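PDB 4ZOC: Lin1840 protein from Listeria innocua serovar 6a, which probably hydrolyses terminal, non-reducing beta-D-glucosyl residues with release of beta-D-glucose, in the metabolism of beta-1,2-glucan. Local coordinates for residues D255-R258 / G259-F263; V274-V277 / I278-G281; L482-A485 / Q486-A490. The protein carries 2 engineered substitutions. All coordinates share one frame; numbering follows the deposited sequence.

Interaction 1. Residues D255-R258 / G259-F263; sequences DVLR and GEMEF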
ATOM      1  N   ASP A 255       9.473 -25.279  -3.328  1.00 12.07           N
ATOM      2  CA  ASP A 255      10.089 -25.222  -1.984  1.00 11.88           C
ATOM      3  C   ASP A 255       9.093 -25.053  -0.849  1.00 11.28           C
ATOM      4  O   ASP A 255       9.135 -25.771   0.129  1.00 13.16           O
ATOM      5  CB  ASP A 255      11.160 -24.120  -1.945  1.00 13.85           C
ATOM      6  CG  ASP A 255      12.276 -24.301  -2.928  1.00 16.61           C
ATOM      7  OD1 ASP A 255      12.358 -25.222  -3.662  1.00 20.72           O
ATOM      8  OD2 ASP A 255      13.203 -23.526  -2.900  1.00 22.68           O
ATOM      9  N   VAL A 256       8.179 -24.068  -0.973  1.00 10.99           N
ATOM     10  CA  VAL A 256       7.233 -23.743   0.109  1.00 10.10           C
ATOM     11  C   VAL A 256       6.037 -24.701   0.118  1.00 10.64           C
ATOM     12  O   VAL A 256       5.772 -25.369   1.125  1.00 11.15           O
ATOM     13  CB  VAL A 256       6.808 -22.269   0.070  1.00 10.31           C
ATOM     14  CG1 VAL A 256       5.822 -21.956   1.197  1.00 13.76           C
ATOM     15  CG2 VAL A 256       8.061 -21.338   0.147  1.00 11.45           C
ATOM     16  N   LEU A 257       5.271 -24.749  -0.997  1.00  9.76           N
ATOM     17  CA  LEU A 257       4.032 -25.556  -0.981  1.00  8.83           C
ATOM     18  C   LEU A 257       4.293 -27.036  -0.930  1.00  9.67           C
ATOM     19  O   LEU A 257       3.849 -27.722  -0.031  1.00 12.85           O
ATOM     20  CB  LEU A 257       3.251 -25.231  -2.247  1.00  9.69           C
ATOM     21  CG  LEU A 257       1.969 -26.031  -2.508  1.00  9.13           C
ATOM     22  CD1 LEU A 257       0.994 -25.700  -1.413  1.00 10.26           C
ATOM     23  CD2 LEU A 257       1.400 -25.692  -3.889  1.00 11.41           C
ATOM     24  N   ARG A 258       5.106 -27.546  -1.821  1.00  9.93           N
ATOM     25  CA  ARG A 258       5.330 -29.030  -1.847  1.00 10.52           C
ATOM     26  C   ARG A 258       6.337 -29.467  -0.828  1.00 12.50           C
ATOM     27  O   ARG A 258       6.190 -30.549  -0.259  1.00 15.44           O
ATOM     28  CB  ARG A 258       5.658 -29.582  -3.243  1.00 11.34           C
ATOM     29  CG  ARG A 258       4.493 -29.321  -4.185  1.00 10.16           C
ATOM     30  CD  ARG A 258       4.641 -30.188  -5.395  1.00 12.24           C
ATOM     31  NE  ARG A 258       3.712 -29.854  -6.460  1.00 13.50           N
ATOM     32  CZ  ARG A 258       2.479 -30.307  -6.481  1.00 12.09           C
ATOM     33  NH1 ARG A 258       2.101 -31.115  -5.538  1.00 12.78           N
ATOM     34  NH2 ARG A 258       1.690 -30.035  -7.493  1.00 10.00           N
ATOM     35  N   GLY A 259       7.297 -28.612  -0.547  1.00 12.89           N
ATOM     36  CA  GLY A 259       8.391 -28.941   0.395  1.00 13.08           C
ATOM     37  C   GLY A 259       7.983 -28.707   1.816  1.00 13.56           C
ATOM     38  O   GLY A 259       7.657 -29.657   2.555  1.00 16.76           O
ATOM     39  N   GLU A 260       7.942 -27.435   2.218  1.00 11.38           N
ATOM     40  CA  GLU A 260       7.663 -27.069   3.591  1.00 11.51           C
ATOM     41  C   GLU A 260       6.258 -27.414   4.046  1.00 13.00           C
ATOM     42  O   GLU A 260       6.054 -27.939   5.137  1.00 12.00           O
ATOM     43  CB  GLU A 260       7.951 -25.589   3.845  1.00 11.44           C
ATOM     44  CG  GLU A 260       9.403 -25.183   3.494  1.00 13.51           C
ATOM     45  CD  GLU A 260       9.669 -23.690   3.656  1.00 18.20           C
ATOM     46  OE1 GLU A 260       8.728 -22.961   4.016  1.00 17.67           O
ATOM     47  OE2 GLU A 260      10.824 -23.250   3.456  1.00 20.97           O
ATOM     48  N   MET A 261       5.275 -27.162   3.204  1.00 11.75           N
ATOM     49  CA  MET A 261       3.897 -27.479   3.557  1.00 11.43           C
ATOM     50  C   MET A 261       3.527 -28.935   3.237  1.00 12.02           C
ATOM     51  O   MET A 261       2.469 -29.363   3.589  1.00 12.46           O
ATOM     52  CB  MET A 261       2.949 -26.531   2.841  1.00 11.16           C
ATOM     53  CG  MET A 261       3.004 -25.112   3.419  1.00 12.93           C
ATOM     54  SD  MET A 261       1.828 -24.048   2.553  1.00 14.10           S
ATOM     55  CE  MET A 261       2.446 -22.480   3.171  1.00 13.46           C
ATOM     56  N   GLU A 262       4.392 -29.632   2.524  1.00 12.50           N
ATOM     57  CA  GLU A 262       4.214 -31.104   2.257  1.00 14.20           C
ATOM     58  C   GLU A 262       2.971 -31.387   1.462  1.00 15.50           C
ATOM     59  O   GLU A 262       2.351 -32.458   1.604  1.00 16.89           O
ATOM     60  CB  GLU A 262       4.190 -31.910   3.576  1.00 13.44           C
ATOM     61  CG  GLU A 262       5.437 -31.776   4.391  1.00 18.18           C
ATOM     62  CD  GLU A 262       5.380 -32.720   5.573  1.00 26.54           C
ATOM     63  OE1 GLU A 262       4.894 -32.279   6.610  1.00 42.73           O
ATOM     64  OE2 GLU A 262       5.709 -33.904   5.468  1.00 31.75           O
ATOM     65  N   PHE A 263       2.599 -30.463   0.575  1.00 13.98           N
ATOM     66  CA  PHE A 263       1.405 -30.692  -0.254  1.00 12.27           C
ATOM     67  C   PHE A 263       1.773 -31.619  -1.417  1.00 13.43           C
ATOM     68  O   PHE A 263       2.705 -31.332  -2.168  1.00 14.36           O
ATOM     69  CB  PHE A 263       0.893 -29.358  -0.753  1.00 10.86           C
ATOM     70  CG  PHE A 263      -0.235 -29.467  -1.733  1.00  9.32           C
ATOM     71  CD1 PHE A 263      -1.498 -29.899  -1.264  1.00  9.57           C
ATOM     72  CD2 PHE A 263      -0.058 -29.226  -3.107  1.00  9.97           C
ATOM     73  CE1 PHE A 263      -2.545 -30.081  -2.146  1.00 11.91           C
ATOM     74  CE2 PHE A 263      -1.142 -29.408  -3.999  1.00  9.77           C
ATOM     75  CZ  PHE A 263      -2.377 -29.821  -3.511  1.00  9.60           C
TER
HETATM   76  O   HOH W   1       5.269 -33.010  -1.211  1.00 20.54           O
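Leu-257 and Phe-263 form the tight side of this helix end. Their side chains run alongside one another in the same direction, and each sends CG anti to its own backbone N (chi1 175° and 174°). Leu-257 CD1 rests 3.7 Å from Phe-263 CB, while Leu-257 CG lies 3.8 Å from Phe-263 CD2. Val-256 and Met-261 make a second pair lying side by side, closing at 3.9 Å between Val-256 CG1 and Met-261 CE. Leu-257 and Met-261 pack on Ile-227 of helix 221-228 and Phe-193 of strand 187-193, and Val-256 and Met-261 on Leu-220.

The other side is looser and more polar. Arg-258 crosses Phe-263 with its guanidinium inclined 24° to the ring, and NH1 gives a weak hydrogen bond to Phe-263 O at 3.4 Å. Stronger partners hold its end: Gly-265 O for NH1, Gly-297 O and the carboxylate of Asp-299 for NH2. A water lies within bonding distance of both Arg-258 O and Phe-263 O and can bridge them. Exposed Glu-260 extends past Asp-255 O to reach the hydroxyl of Tyr-216.

The backbone explains the spacing. Glu-260 N bonds to Asp-255 O at 2.9 Å and Met-261 N to Val-256 O at 2.8 Å, each spanning five residues. Phe-263 N then reaches back six residues to Leu-257 O at 3.1 Å, after Glu-262 has turned to positive phi. This is a widened, pi-type C-terminal turn, and it ends the helix that links strands 233-236 and 266-268 in a beta-alpha-beta unit of the TIM barrel.

Interaction 2. Residues V274-V277 / I278-G281; sequences VAEV and INHG
His-280 turns CG beside its backbone N (chi1 -80°), which carries the imidazole back toward Glu-276 and Val-277, His-280 CD2 lying 3.4 Å from Glu-276 O. Ile-278 has a similar first torsion (-57°) followed by an extended chain, and CB, CG1 and CD1 all pass close to Ala-275 O, with CD1 at 3.4 Å.

The same two carbonyls receive backbone bonds. Ile-278 N approaches Ala-275 O at 3.1 Å, but from 44° above the carbonyl plane, as suits a tight i to i+3 turn. His-280 N meets Glu-276 O more squarely at 3.2 Å. Glu-276 O is thus bonded to the main chain of His-280 and brushed by its ring, whose NE2 is held by Phe-238 O.

Glu-276 and Asn-279 cross with only a light touch, 4.1 Å between Glu-276 CG and Asn-279 ND2. Their polar ends are engaged by the second subunit: Glu-276 by a salt bridge to its Arg-572, Asn-279 by a hydrogen bond to its Gly-571 O. Val-277 and Ile-278 pack on Ala-289 of helix 286-295.

A helix losing its regular bonds passes here into a type I beta turn, Ile-278 to Gly-281, with glycine taking up the positive phi. The turn lies at the dimer interface, in the loop region following barrel strand 266-268, where the Glu-276 side chain is about 6 Å from a bound beta-D-glucopyranose.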
ATOM      1  N   VAL A 274      -1.372 -19.719 -16.564  1.00 10.12           N
ATOM      2  CA  VAL A 274      -0.144 -20.236 -17.225  1.00  9.29           C
ATOM      3  C   VAL A 274       0.250 -19.342 -18.423  1.00  8.36           C
ATOM      4  O   VAL A 274       1.384 -18.880 -18.494  1.00 10.88           O
ATOM      5  CB  VAL A 274      -0.303 -21.713 -17.664  1.00  9.99           C
ATOM      6  CG1 VAL A 274       0.911 -22.106 -18.463  1.00 11.53           C
ATOM      7  CG2 VAL A 274      -0.481 -22.652 -16.441  1.00 10.17           C
ATOM      8  N   ALA A 275      -0.694 -19.081 -19.343  1.00  9.08           N
ATOM      9  CA  ALA A 275      -0.490 -18.240 -20.529  1.00 10.50           C
ATOM     10  C   ALA A 275      -0.133 -16.811 -20.130  1.00 10.83           C
ATOM     11  O   ALA A 275       0.690 -16.124 -20.747  1.00 10.50           O
ATOM     12  CB  ALA A 275      -1.739 -18.290 -21.416  1.00 11.44           C
ATOM     13  N   GLU A 276      -0.651 -16.416 -18.994  1.00  9.81           N
ATOM     14  CA  GLU A 276      -0.599 -15.005 -18.533  1.00  8.62           C
ATOM     15  C   GLU A 276       0.757 -14.681 -17.972  1.00  8.76           C
ATOM     16  O   GLU A 276       1.074 -13.508 -17.798  1.00  8.43           O
ATOM     17  CB  GLU A 276      -1.742 -14.693 -17.585  1.00  8.62           C
ATOM     18  CG  GLU A 276      -3.066 -14.534 -18.375  1.00 12.18           C
ATOM     19  CD  GLU A 276      -4.313 -14.539 -17.547  1.00 12.72           C
ATOM     20  OE1 GLU A 276      -4.188 -14.400 -16.316  1.00 11.85           O
ATOM     21  OE2 GLU A 276      -5.377 -14.590 -18.211  1.00 14.93           O
ATOM     22  N   VAL A 277       1.598 -15.682 -17.713  1.00  8.82           N
ATOM     23  CA  VAL A 277       2.969 -15.376 -17.245  1.00  9.01           C
ATOM     24  C   VAL A 277       3.714 -14.651 -18.388  1.00  8.35           C
ATOM     25  O   VAL A 277       4.695 -13.863 -18.145  1.00  9.29           O
ATOM     26  CB  VAL A 277       3.725 -16.587 -16.644  1.00 10.18           C
ATOM     27  CG1 VAL A 277       2.945 -17.292 -15.582  1.00 10.66           C
ATOM     28  CG2 VAL A 277       4.156 -17.608 -17.676  1.00 11.11           C
ATOM     29  N   ILE A 278       3.281 -14.893 -19.626  1.00  8.83           N
ATOM     30  CA  ILE A 278       3.770 -14.091 -20.766  1.00  8.60           C
ATOM     31  C   ILE A 278       3.477 -12.571 -20.615  1.00  9.85           C
ATOM     32  O   ILE A 278       4.350 -11.715 -20.847  1.00 11.07           O
ATOM     33  CB  ILE A 278       3.218 -14.653 -22.113  1.00  9.65           C
ATOM     34  CG1 ILE A 278       3.624 -16.129 -22.265  1.00  9.67           C
ATOM     35  CG2 ILE A 278       3.817 -13.832 -23.242  1.00 12.35           C
ATOM     36  CD1 ILE A 278       2.820 -16.812 -23.364  1.00 12.48           C
ATOM     37  N   ASN A 279       2.227 -12.234 -20.314  1.00  8.99           N
ATOM     38  CA  ASN A 279       1.847 -10.873 -20.122  1.00 10.23           C
ATOM     39  C   ASN A 279       2.643 -10.179 -19.002  1.00  9.42           C
ATOM     40  O   ASN A 279       2.957  -9.002 -19.117  1.00  9.54           O
ATOM     41  CB  ASN A 279       0.369 -10.725 -19.853  1.00 10.40           C
ATOM     42  CG  ASN A 279      -0.478 -11.100 -21.037  1.00 13.18           C
ATOM     43  OD1 ASN A 279      -0.065 -10.945 -22.204  1.00 16.45           O
ATOM     44  ND2 ASN A 279      -1.742 -11.454 -20.770  1.00 12.94           N
ATOM     45  N   HIS A 280       2.881 -10.895 -17.899  1.00  8.85           N
ATOM     46  CA  HIS A 280       3.708 -10.444 -16.798  1.00  7.29           C
ATOM     47  C   HIS A 280       5.156 -10.194 -17.234  1.00  9.72           C
ATOM     48  O   HIS A 280       5.926  -9.536 -16.504  1.00 10.72           O
ATOM     49  CB  HIS A 280       3.750 -11.537 -15.688  1.00  7.56           C
ATOM     50  CG  HIS A 280       2.595 -11.625 -14.747  1.00  7.07           C
ATOM     51  ND1 HIS A 280       2.402 -10.705 -13.743  1.00  7.36           N
ATOM     52  CD2 HIS A 280       1.689 -12.627 -14.535  1.00  6.92           C
ATOM     53  CE1 HIS A 280       1.400 -11.118 -12.976  1.00  7.33           C
ATOM     54  NE2 HIS A 280       0.950 -12.289 -13.424  1.00  7.41           N
ATOM     55  N   GLY A 281       5.596 -10.755 -18.339  1.00  9.29           N
ATOM     56  CA  GLY A 281       6.969 -10.528 -18.818  1.00  9.17           C
ATOM     57  C   GLY A 281       8.023 -11.396 -18.206  1.00  9.06           C
ATOM     58  O   GLY A 281       9.210 -10.972 -18.082  1.00 10.30           O
TER

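Interaction 3. Residues L482-A485 / Q486-A490; sequences LPEA and QYQLA
Pro-483 and Gln-486 make the first backbone bond of a helix start. Pro-483 occupies the N-cap position, and its carbonyl O accepts Gln-486 N at 2.9 Å from well above the carbonyl plane (47° out of it), the geometry of a tight first turn. Regular helical bonds follow: Gln-488 N to Glu-484 O, also 2.9 Å and almost in line with the carbonyl, then Leu-489 N to Ala-485 O.

Tyr-487 is the side chain that reaches back furthest. With CG beside its backbone N (chi1 -61°), the ring lies along the approach to the helix, and its hydroxyl oxygen accepts Leu-482 N at 3.2 Å while bonding onward to Glu-511 O. The ring edge meets the same residue again, Leu-482 O lying in the ring plane 3.3 Å from Tyr-487 CE2. A single phenol therefore spans both backbone polar atoms of the residue before the cap, and Leu-482 CB packs against CE2 as well.

The helix so begun is the crossover of a beta-alpha-beta unit in the C-terminal domain, running from strand 459-465 to the parallel strand 500-505. Gln-486 ties its first turn to its surroundings: OE1 accepts Gly-465 N at the end of strand 459-465, and NE2 bonds to Tyr-439 O in the loop after strand 432-436. The buried amide is flanked by carbon, with Leu-482 CD1 3.5 Å from Gln-486 OE1 and Pro-483 CD 3.8 Å from Gln-486 NE2.

On the outer face, Glu-484 bends at chi2 and brings OE1 to 3.6 Å from Tyr-487 CD2, its carboxylate inclined only 22° to the ring. OE1 also forms a salt bridge with Arg-481, which in turn makes a cation-pi contact with Tyr-487. Beyond it, the Gln-488 side chain crosses that of Glu-484 at about a right angle, Gln-488 NE2 3.6 Å from Glu-484 CG.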
ATOM      1  N   LEU A 482     -20.852   3.942  -1.682  1.00  6.93           N
ATOM      2  CA  LEU A 482     -22.017   3.691  -2.466  1.00  7.45           C
ATOM      3  C   LEU A 482     -22.180   4.823  -3.436  1.00  7.41           C
ATOM      4  O   LEU A 482     -21.493   5.870  -3.311  1.00  7.10           O
ATOM      5  CB  LEU A 482     -23.258   3.677  -1.533  1.00  8.15           C
ATOM      6  CG  LEU A 482     -23.452   2.614  -0.471  1.00  6.92           C
ATOM      7  CD1 LEU A 482     -24.612   2.935   0.378  1.00  6.61           C
ATOM      8  CD2 LEU A 482     -23.680   1.302  -1.131  1.00  8.31           C
ATOM      9  N   PRO A 483     -22.988   4.638  -4.453  1.00  6.97           N
ATOM     10  CA  PRO A 483     -23.359   5.776  -5.318  1.00  6.71           C
ATOM     11  C   PRO A 483     -23.814   6.953  -4.523  1.00  5.94           C
ATOM     12  O   PRO A 483     -24.525   6.789  -3.477  1.00  6.12           O
ATOM     13  CB  PRO A 483     -24.429   5.208  -6.225  1.00  7.63           C
ATOM     14  CG  PRO A 483     -24.232   3.721  -6.226  1.00  8.31           C
ATOM     15  CD  PRO A 483     -23.618   3.371  -4.889  1.00  8.91           C
ATOM     16  N   GLU A 484     -23.399   8.160  -4.903  1.00  7.81           N
ATOM     17  CA  GLU A 484     -23.735   9.310  -4.063  1.00  8.24           C
ATOM     18  C   GLU A 484     -25.259   9.515  -3.881  1.00  8.23           C
ATOM     19  O   GLU A 484     -25.691  10.011  -2.844  1.00  7.75           O
ATOM     20  CB  GLU A 484     -23.053  10.547  -4.611  1.00 10.76           C
ATOM     21  CG  GLU A 484     -23.239  11.753  -3.762  1.00 13.15           C
ATOM     22  CD  GLU A 484     -22.589  11.681  -2.374  1.00 17.72           C
ATOM     23  OE1 GLU A 484     -21.658  10.785  -2.179  1.00 10.11           O
ATOM     24  OE2 GLU A 484     -22.990  12.623  -1.555  1.00 16.53           O
ATOM     25  N   ALA A 485     -26.075   9.086  -4.860  1.00  8.27           N
ATOM     26  CA  ALA A 485     -27.525   9.113  -4.737  1.00  7.81           C
ATOM     27  C   ALA A 485     -28.045   8.397  -3.507  1.00  7.98           C
ATOM     28  O   ALA A 485     -29.067   8.792  -2.952  1.00  7.52           O
ATOM     29  CB  ALA A 485     -28.164   8.541  -5.977  1.00  9.71           C
ATOM     30  N   GLN A 486     -27.357   7.335  -3.058  1.00  6.45           N
ATOM     31  CA  GLN A 486     -27.770   6.654  -1.860  1.00  7.68           C
ATOM     32  C   GLN A 486     -27.451   7.425  -0.577  1.00  7.30           C
ATOM     33  O   GLN A 486     -28.248   7.432   0.326  1.00  7.91           O
ATOM     34  CB  GLN A 486     -27.184   5.238  -1.797  1.00  6.68           C
ATOM     35  CG  GLN A 486     -27.666   4.399  -2.994  1.00  7.17           C
ATOM     36  CD  GLN A 486     -27.399   2.921  -2.812  1.00  7.34           C
ATOM     37  OE1 GLN A 486     -27.438   2.405  -1.697  1.00  6.21           O
ATOM     38  NE2 GLN A 486     -27.116   2.226  -3.915  1.00  8.20           N
ATOM     39  N   TYR A 487     -26.312   8.084  -0.503  1.00  7.49           N
ATOM     40  CA  TYR A 487     -26.049   8.978   0.610  1.00  7.16           C
ATOM     41  C   TYR A 487     -27.023  10.151   0.571  1.00  7.28           C
ATOM     42  O   TYR A 487     -27.537  10.540   1.639  1.00  8.64           O
ATOM     43  CB  TYR A 487     -24.608   9.511   0.634  1.00  7.97           C
ATOM     44  CG  TYR A 487     -23.551   8.432   0.767  1.00  7.98           C
ATOM     45  CD1 TYR A 487     -23.180   7.990   1.990  1.00  9.63           C
ATOM     46  CD2 TYR A 487     -22.902   7.902  -0.352  1.00  7.47           C
ATOM     47  CE1 TYR A 487     -22.213   6.997   2.146  1.00  8.04           C
ATOM     48  CE2 TYR A 487     -21.978   6.877  -0.215  1.00  7.36           C
ATOM     49  CZ  TYR A 487     -21.607   6.463   1.023  1.00  8.12           C
ATOM     50  OH  TYR A 487     -20.609   5.489   1.115  1.00  6.72           O
ATOM     51  N   GLN A 488     -27.352  10.647  -0.612  1.00  8.34           N
ATOM     52  CA  GLN A 488     -28.364  11.718  -0.701  1.00  9.48           C
ATOM     53  C   GLN A 488     -29.722  11.240  -0.192  1.00  8.90           C
ATOM     54  O   GLN A 488     -30.456  11.995   0.424  1.00 10.78           O
ATOM     55  CB  GLN A 488     -28.492  12.293  -2.136  1.00 11.12           C
ATOM     56  CG  GLN A 488     -27.228  12.959  -2.678  1.00 17.52           C
ATOM     57  CD  GLN A 488     -27.265  13.046  -4.201  1.00 29.65           C
ATOM     58  OE1 GLN A 488     -28.273  12.682  -4.873  1.00 33.16           O
ATOM     59  NE2 GLN A 488     -26.200  13.551  -4.770  1.00 43.68           N
ATOM     60  N   LEU A 489     -30.105  10.034  -0.545  1.00  8.72           N
ATOM     61  CA  LEU A 489     -31.351   9.451  -0.029  1.00  8.07           C
ATOM     62  C   LEU A 489     -31.370   9.338   1.465  1.00  7.53           C
ATOM     63  O   LEU A 489     -32.366   9.689   2.095  1.00  8.66           O
ATOM     64  CB  LEU A 489     -31.632   8.066  -0.734  1.00  8.01           C
ATOM     65  CG  LEU A 489     -32.844   7.303  -0.289  1.00  7.65           C
ATOM     66  CD1 LEU A 489     -34.136   8.105  -0.425  1.00  8.91           C
ATOM     67  CD2 LEU A 489     -32.965   5.980  -1.111  1.00  6.00           C
ATOM     68  N   ALA A 490     -30.308   8.852   2.076  1.00  7.65           N
ATOM     69  CA  ALA A 490     -30.268   8.746   3.550  1.00  8.11           C
ATOM     70  C   ALA A 490     -30.410  10.150   4.196  1.00  7.16           C
ATOM     71  O   ALA A 490     -31.097  10.320   5.158  1.00  8.66           O
ATOM     72  CB  ALA A 490     -28.971   8.096   3.938  1.00  8.59           C
TER

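How the interactions relate
All three interactions sit at helix ends, but they handle them differently. Interactions 1 and 2 follow one another in the N-terminal barrel domain, centres about 24 Å apart, on the helices before and after strand 266-268 along the chain; both concern the closing of a helix. Interaction 3 opens one in the C-terminal domain, its centre about 48 Å from that of interaction 1. It is also the most buried; the polar ends of Glu-484, Gln-486 and Tyr-487 find partners in the same chain, as those of Arg-258 and Glu-260 do in interaction 1, itself half apolar core, half exposed surface. In 274-281 much of the polar chemistry is directed to the second subunit.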